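Phospho-2-dehydro-3-deoxyheptonate aldolase (Francisella tularensis, PDB 3TQK) binds manganese and probably catalyses the condensation of phosphoenolpyruvate with D-erythrose 4-phosphate to give DAHP, the first step of chorismate biosynthesis. Local coordinates at residues 261-264 and 265-268. Residues are numbered along the deposited sequence; the frame is centred on the assembly and turned at random.
Sequences MIDC and SHGN. With MN (manganese (II) ion), chain B.
I262, on the seventh strand of the parallel eight-stranded barrel, meets 265-268 through one branch: its CG2 methyl packs near the side-chain amide of N268, the two side chains crossing at about a right angle. Beyond the segments, I262 packs on F239 and on I283 of helix 276-289, so its side chain points out of the barrel strand toward that helix. D263 carries most of the contact. With CG anti to the backbone N (chi1 -167°), its carboxylate reaches forward over the turn and divides its two oxygens. OD1 accepts the backbone N-H of S265 at 2.8 Å between OD1 and N; the donor approaches from above the carboxylate plane, 47° out of it, while OD1 also lies 3.4 Å from S265 CB. OD2 accepts the ND1-H of H266 in a fairly straight bond (ND1 to OD2 2.7 Å). Here the carboxylate is met on its syn side and the oxygen lies near the imidazole plane, although the two planes are 76° apart. A second partner, K183, forms a salt bridge with the same OD2. C264 directs its side chain largely away, toward L280 and I283. Its neighbour S265 hydrogen-bonds through OG to the metal ligand E299, and S265 O accepts the N-H of N268 (N to O 3.1 Å), a turn-type bond at this point of the chain. The H266 ring thus has both nitrogens engaged: ND1 by D263, NE2 by manganese at 2.2 Å, with C58, E299 and D322 completing the protein ligands. D263 is therefore a second-shell residue; its bond to ND1 and the metal at NE2 together would hold the imidazole's rotation.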
loop_
_atom_site.group_PDB
_atom_site.type_symbol
_atom_site.label_atom_id
_atom_site.label_comp_id
_atom_site.label_asym_id
_atom_site.label_seq_id
_atom_site.Cartn_x
_atom_site.Cartn_y
_atom_site.Cartn_z
HETATM N N MSE A 261 -3.806 -18.324 10.679
HETATM C CA MSE A 261 -3.898 -19.069 9.431
HETATM C C MSE A 261 -2.496 -19.217 8.826
HETATM O O MSE A 261 -1.687 -18.283 8.898
HETATM C CB MSE A 261 -4.812 -18.342 8.440
HETATM C CG MSE A 261 -4.783 -18.919 7.014
HETATM SE SE MSE A 261 -6.030 -18.034 5.813
HETATM C CE MSE A 261 -7.740 -18.580 6.624
ATOM N N ILE A 262 -2.216 -20.368 8.209
ATOM C CA ILE A 262 -0.923 -20.590 7.564
ATOM C C ILE A 262 -1.064 -20.892 6.064
ATOM O O ILE A 262 -1.779 -21.796 5.660
ATOM C CB ILE A 262 -0.128 -21.717 8.260
ATOM C CG1 ILE A 262 -0.084 -21.477 9.774
ATOM C CG2 ILE A 262 1.295 -21.796 7.692
ATOM C CD1 ILE A 262 0.689 -22.498 10.556
ATOM N N ASP A 263 -0.365 -20.122 5.246
ATOM C CA ASP A 263 -0.303 -20.365 3.805
ATOM C C ASP A 263 0.670 -21.506 3.576
ATOM O O ASP A 263 1.825 -21.393 3.960
ATOM C CB ASP A 263 0.186 -19.101 3.093
ATOM C CG ASP A 263 -0.013 -19.148 1.571
ATOM O OD1 ASP A 263 -0.185 -20.252 1.008
ATOM O OD2 ASP A 263 0.013 -18.063 0.937
ATOM N N CYS A 264 0.219 -22.612 2.983
ATOM C CA CYS A 264 1.139 -23.700 2.644
ATOM C C CYS A 264 2.013 -23.377 1.423
ATOM O O CYS A 264 3.001 -24.075 1.170
ATOM C CB CYS A 264 0.385 -24.999 2.353
ATOM S SG CYS A 264 -0.650 -25.558 3.692
ATOM N N SER A 265 1.636 -22.343 0.672
ATOM C CA SER A 265 2.280 -22.009 -0.595
ATOM C C SER A 265 3.164 -20.759 -0.466
ATOM O O SER A 265 3.585 -20.397 0.632
ATOM C CB SER A 265 1.197 -21.800 -1.665
ATOM O OG SER A 265 1.737 -21.885 -2.966
ATOM N N HIS A 266 3.435 -20.115 -1.600
ATOM C CA HIS A 266 4.271 -18.903 -1.672
ATOM C C HIS A 266 5.570 -19.044 -0.876
ATOM O O HIS A 266 6.336 -19.973 -1.123
ATOM C CB HIS A 266 3.447 -17.668 -1.289
ATOM C CG HIS A 266 2.207 -17.521 -2.111
ATOM N ND1 HIS A 266 0.953 -17.827 -1.625
ATOM C CD2 HIS A 266 2.034 -17.170 -3.408
ATOM C CE1 HIS A 266 0.058 -17.636 -2.580
ATOM N NE2 HIS A 266 0.691 -17.250 -3.675
ATOM N N GLY A 267 5.816 -18.152 0.076
ATOM C CA GLY A 267 7.074 -18.180 0.823
ATOM C C GLY A 267 7.311 -19.425 1.664
ATOM O O GLY A 267 8.465 -19.783 1.930
ATOM N N ASN A 268 6.244 -20.092 2.097
ATOM C CA ASN A 268 6.409 -21.274 2.958
ATOM C C ASN A 268 6.788 -22.541 2.182
ATOM O O ASN A 268 7.577 -23.356 2.664
ATOM C CB ASN A 268 5.159 -21.507 3.824
ATOM C CG ASN A 268 5.152 -20.659 5.083
ATOM O OD1 ASN A 268 4.097 -20.269 5.588
ATOM N ND2 ASN A 268 6.328 -20.378 5.598
HETATM MN MN MN B . -0.009 -17.271 -5.802
#